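UDP-4-amino-4,6-dideoxy-N-acetyl-beta-L-altrosamine transaminase (Helicobacter pylori, PDB 2FNU) catalyses the pyridoxal phosphate-dependent transamination of a UDP-linked 4-keto sugar, the second step in making pseudaminic acid for flagellin modification. Local coordinates at residues S127-V135 with L276-P287. Sequence-based numbering, arbitrary orientation.
Sequences SVDYAGKSV and LLKDKSSNHLYP
Ala131 and Gly132 press against the Ser281-Pro287 run where, in this fold type I PLP-dependent aminotransferase, the loop after strand 122-128 of the mixed seven-stranded sheet meets the connection into strand 286-290 of the small antiparallel sheet. Ala131 CB touches Leu285 CB and Pro287 CG, each at 3.8 Å. With CG anti to the backbone N (chi1 178°), Tyr130 brings CE1 to 3.9 Å from Pro287 CG, which meets the tyrosine ring obliquely, while Tyr130 OH hydrogen-bonds His315 O, in the substrate site. The His284 side chain lies about 3 Å, nearest atoms, from that of Lys183, the cofactor-attachment lysine, unattached here. Gly132 turns with phi 103°, and the side of CA where a CB would stand is filled by Ser282 OG, 3.3 Å from Gly132 CA, and by Ser281 OG. Ser281 OG forms an ST turn, accepting from Asn283 N (3.0 Å, N-H...O angle 166°), whereas Ser282 OG is hydrogen-bonded to His157 O. Farther along, the extended Lys133 chain runs antiparallel alongside Leu277, Lys133 CG 3.8 Å from Leu277 CD2, before NZ reaches a salt bridge with Asp106. Waters bridge the segments: one joins Lys133 NZ to Leu276 O, and another donates to Ala131 O while sitting 2.8 Å from Ser281 OG.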
loop_
_atom_site.group_PDB
_atom_site.type_symbol
_atom_site.label_atom_id
_atom_site.label_comp_id
_atom_site.label_asym_id
_atom_site.label_seq_id
_atom_site.Cartn_x
_atom_site.Cartn_y
_atom_site.Cartn_z
ATOM N N SER B 127 -18.775 -11.159 -6.253
ATOM C CA SER B 127 -19.662 -11.236 -5.093
ATOM C C SER B 127 -18.908 -10.810 -3.831
ATOM O O SER B 127 -17.672 -10.759 -3.827
ATOM C CB SER B 127 -20.213 -12.660 -4.915
ATOM O OG SER B 127 -19.145 -13.596 -4.784
ATOM N N VAL B 128 -19.670 -10.534 -2.779
ATOM C CA VAL B 128 -19.129 -10.164 -1.470
ATOM C C VAL B 128 -19.810 -11.019 -0.401
ATOM O O VAL B 128 -21.045 -11.148 -0.390
ATOM C CB VAL B 128 -19.443 -8.684 -1.167
ATOM C CG1 VAL B 128 -19.059 -8.306 0.280
ATOM C CG2 VAL B 128 -18.706 -7.801 -2.169
ATOM N N ASP B 129 -19.021 -11.588 0.510
ATOM C CA ASP B 129 -19.591 -12.379 1.603
ATOM C C ASP B 129 -19.930 -11.389 2.706
ATOM O O ASP B 129 -19.104 -11.082 3.574
ATOM C CB ASP B 129 -18.584 -13.426 2.064
ATOM C CG ASP B 129 -18.171 -14.357 0.943
ATOM O OD1 ASP B 129 -19.055 -14.788 0.160
ATOM O OD2 ASP B 129 -16.963 -14.634 0.820
ATOM N N TYR B 130 -21.153 -10.863 2.658
ATOM C CA TYR B 130 -21.526 -9.786 3.561
ATOM C C TYR B 130 -21.562 -10.265 5.010
ATOM O O TYR B 130 -22.238 -11.249 5.332
ATOM C CB TYR B 130 -22.890 -9.221 3.156
ATOM C CG TYR B 130 -23.371 -8.130 4.083
ATOM C CD1 TYR B 130 -24.157 -8.438 5.188
ATOM C CD2 TYR B 130 -23.030 -6.808 3.855
ATOM C CE1 TYR B 130 -24.596 -7.456 6.054
ATOM C CE2 TYR B 130 -23.464 -5.800 4.714
ATOM C CZ TYR B 130 -24.237 -6.143 5.815
ATOM O OH TYR B 130 -24.692 -5.160 6.671
ATOM N N ALA B 131 -20.848 -9.523 5.875
ATOM C CA ALA B 131 -20.745 -9.811 7.312
ATOM C C ALA B 131 -19.972 -11.077 7.623
ATOM O O ALA B 131 -19.861 -11.458 8.787
ATOM C CB ALA B 131 -22.145 -9.843 7.994
ATOM N N GLY B 132 -19.423 -11.710 6.583
ATOM C CA GLY B 132 -18.801 -13.022 6.716
ATOM C C GLY B 132 -19.635 -14.171 6.208
ATOM O O GLY B 132 -19.139 -15.291 6.098
ATOM N N LYS B 133 -20.894 -13.920 5.862
ATOM C CA LYS B 133 -21.754 -15.005 5.398
ATOM C C LYS B 133 -21.448 -15.326 3.938
ATOM O O LYS B 133 -21.566 -14.464 3.063
ATOM C CB LYS B 133 -23.226 -14.626 5.550
ATOM C CG LYS B 133 -24.160 -15.754 5.122
ATOM C CD LYS B 133 -25.621 -15.329 5.244
ATOM C CE LYS B 133 -26.554 -16.514 5.139
ATOM N NZ LYS B 133 -27.962 -16.053 5.409
ATOM N N SER B 134 -21.080 -16.579 3.665
ATOM C CA SER B 134 -20.805 -16.970 2.275
ATOM C C SER B 134 -22.017 -16.742 1.395
ATOM O O SER B 134 -23.154 -17.054 1.783
ATOM C CB SER B 134 -20.406 -18.450 2.202
ATOM O OG SER B 134 -20.198 -18.840 0.846
ATOM N N VAL B 135 -21.768 -16.225 0.188
ATOM C CA VAL B 135 -22.807 -16.209 -0.836
ATOM C C VAL B 135 -23.116 -17.631 -1.291
ATOM O O VAL B 135 -22.475 -18.600 -0.845
ATOM C CB VAL B 135 -22.367 -15.374 -2.046
ATOM C CG1 VAL B 135 -21.964 -13.962 -1.589
ATOM C CG2 VAL B 135 -21.190 -16.052 -2.785
ATOM N N LEU B 276 -30.070 -17.072 11.203
ATOM C CA LEU B 276 -30.410 -17.660 9.911
ATOM C C LEU B 276 -29.235 -18.365 9.232
ATOM O O LEU B 276 -29.397 -18.946 8.154
ATOM C CB LEU B 276 -30.988 -16.586 8.991
ATOM C CG LEU B 276 -32.161 -15.810 9.606
ATOM C CD1 LEU B 276 -32.566 -14.668 8.671
ATOM C CD2 LEU B 276 -33.369 -16.717 9.949
ATOM N N LEU B 277 -28.056 -18.314 9.848
ATOM C CA LEU B 277 -26.867 -18.931 9.241
ATOM C C LEU B 277 -27.040 -20.438 9.090
ATOM O O LEU B 277 -27.589 -21.096 9.978
ATOM C CB LEU B 277 -25.631 -18.663 10.090
ATOM C CG LEU B 277 -25.076 -17.241 10.154
ATOM C CD1 LEU B 277 -23.930 -17.224 11.147
ATOM C CD2 LEU B 277 -24.601 -16.800 8.790
ATOM N N LYS B 278 -26.523 -20.974 7.984
ATOM C CA LYS B 278 -26.534 -22.420 7.725
ATOM C C LYS B 278 -25.125 -22.998 7.717
ATOM O O LYS B 278 -24.951 -24.214 7.695
ATOM C CB LYS B 278 -27.233 -22.718 6.398
ATOM C CG LYS B 278 -28.733 -22.435 6.450
ATOM C CD LYS B 278 -29.399 -22.672 5.102
ATOM C CE LYS B 278 -30.902 -22.426 5.190
ATOM N NZ LYS B 278 -31.567 -22.541 3.863
ATOM N N ASP B 279 -24.120 -22.128 7.741
ATOM C CA ASP B 279 -22.731 -22.568 7.843
ATOM C C ASP B 279 -22.023 -21.656 8.825
ATOM O O ASP B 279 -22.534 -20.577 9.172
ATOM C CB ASP B 279 -22.007 -22.483 6.493
ATOM C CG ASP B 279 -22.081 -23.786 5.695
ATOM O OD1 ASP B 279 -21.451 -24.814 6.099
ATOM O OD2 ASP B 279 -22.733 -23.756 4.640
ATOM N N LYS B 280 -20.854 -22.088 9.281
ATOM C CA LYS B 280 -20.023 -21.251 10.153
ATOM C C LYS B 280 -19.658 -19.960 9.445
ATOM O O LYS B 280 -19.310 -19.971 8.257
ATOM C CB LYS B 280 -18.740 -21.966 10.520
ATOM C CG LYS B 280 -18.881 -23.073 11.529
ATOM C CD LYS B 280 -17.481 -23.369 12.086
ATOM C CE LYS B 280 -17.338 -24.731 12.702
ATOM N NZ LYS B 280 -15.904 -24.893 13.108
ATOM N N SER B 281 -19.761 -18.842 10.169
ATOM C CA SER B 281 -19.387 -17.524 9.647
ATOM C C SER B 281 -18.287 -16.927 10.503
ATOM O O SER B 281 -18.200 -17.205 11.710
ATOM C CB SER B 281 -20.588 -16.563 9.678
ATOM O OG SER B 281 -20.195 -15.195 9.486
ATOM N N SER B 282 -17.469 -16.075 9.875
ATOM C CA SER B 282 -16.438 -15.342 10.601
ATOM C C SER B 282 -17.060 -14.420 11.658
ATOM O O SER B 282 -16.392 -14.009 12.605
ATOM C CB SER B 282 -15.651 -14.491 9.608
ATOM O OG SER B 282 -16.497 -13.469 9.087
ATOM N N ASN B 283 -18.323 -14.052 11.469
ATOM C CA ASN B 283 -18.999 -13.101 12.361
ATOM C C ASN B 283 -18.271 -11.766 12.409
ATOM O O ASN B 283 -18.132 -11.162 13.470
ATOM C CB ASN B 283 -19.132 -13.654 13.792
ATOM C CG ASN B 283 -20.044 -14.861 13.867
ATOM O OD1 ASN B 283 -19.662 -15.930 14.374
ATOM N ND2 ASN B 283 -21.248 -14.707 13.355
ATOM N N HIS B 284 -17.790 -11.306 11.250
ATOM C CA HIS B 284 -17.170 -9.983 11.218
ATOM C C HIS B 284 -18.126 -8.903 11.717
ATOM O O HIS B 284 -17.706 -7.998 12.479
ATOM C CB HIS B 284 -16.633 -9.635 9.820
ATOM C CG HIS B 284 -16.173 -8.225 9.713
ATOM N ND1 HIS B 284 -15.278 -7.669 10.608
ATOM C CD2 HIS B 284 -16.509 -7.240 8.852
ATOM C CE1 HIS B 284 -15.087 -6.397 10.299
ATOM N NE2 HIS B 284 -15.823 -6.111 9.239
ATOM N N LEU B 285 -19.381 -8.980 11.258
ATOM C CA LEU B 285 -20.440 -8.060 11.713
ATOM C C LEU B 285 -21.551 -8.826 12.396
ATOM O O LEU B 285 -21.736 -10.031 12.126
ATOM C CB LEU B 285 -21.070 -7.284 10.552
ATOM C CG LEU B 285 -20.159 -6.498 9.608
ATOM C CD1 LEU B 285 -20.935 -5.899 8.412
ATOM C CD2 LEU B 285 -19.441 -5.390 10.363
ATOM N N TYR B 286 -22.306 -8.122 13.239
ATOM C CA TYR B 286 -23.570 -8.650 13.762
ATOM C C TYR B 286 -24.665 -7.684 13.293
ATOM O O TYR B 286 -24.923 -6.674 13.960
ATOM C CB TYR B 286 -23.563 -8.720 15.301
ATOM C CG TYR B 286 -24.813 -9.365 15.836
ATOM C CD1 TYR B 286 -24.875 -10.749 16.022
ATOM C CD2 TYR B 286 -25.953 -8.599 16.099
ATOM C CE1 TYR B 286 -26.046 -11.366 16.508
ATOM C CE2 TYR B 286 -27.116 -9.207 16.559
ATOM C CZ TYR B 286 -27.150 -10.578 16.763
ATOM O OH TYR B 286 -28.298 -11.187 17.227
ATOM N N PRO B 287 -25.245 -7.932 12.105
ATOM C CA PRO B 287 -26.290 -7.050 11.569
ATOM C C PRO B 287 -27.665 -7.322 12.148
ATOM O O PRO B 287 -28.059 -8.485 12.328
ATOM C CB PRO B 287 -26.320 -7.391 10.061
ATOM C CG PRO B 287 -25.100 -8.261 9.820
ATOM C CD PRO B 287 -24.858 -8.972 11.135
HETATM O O HOH W 1 -22.380 -13.472 9.387
HETATM O O HOH W 2 -29.456 -18.308 5.547
HETATM O O HOH W 3 -20.833 -18.723 5.664
#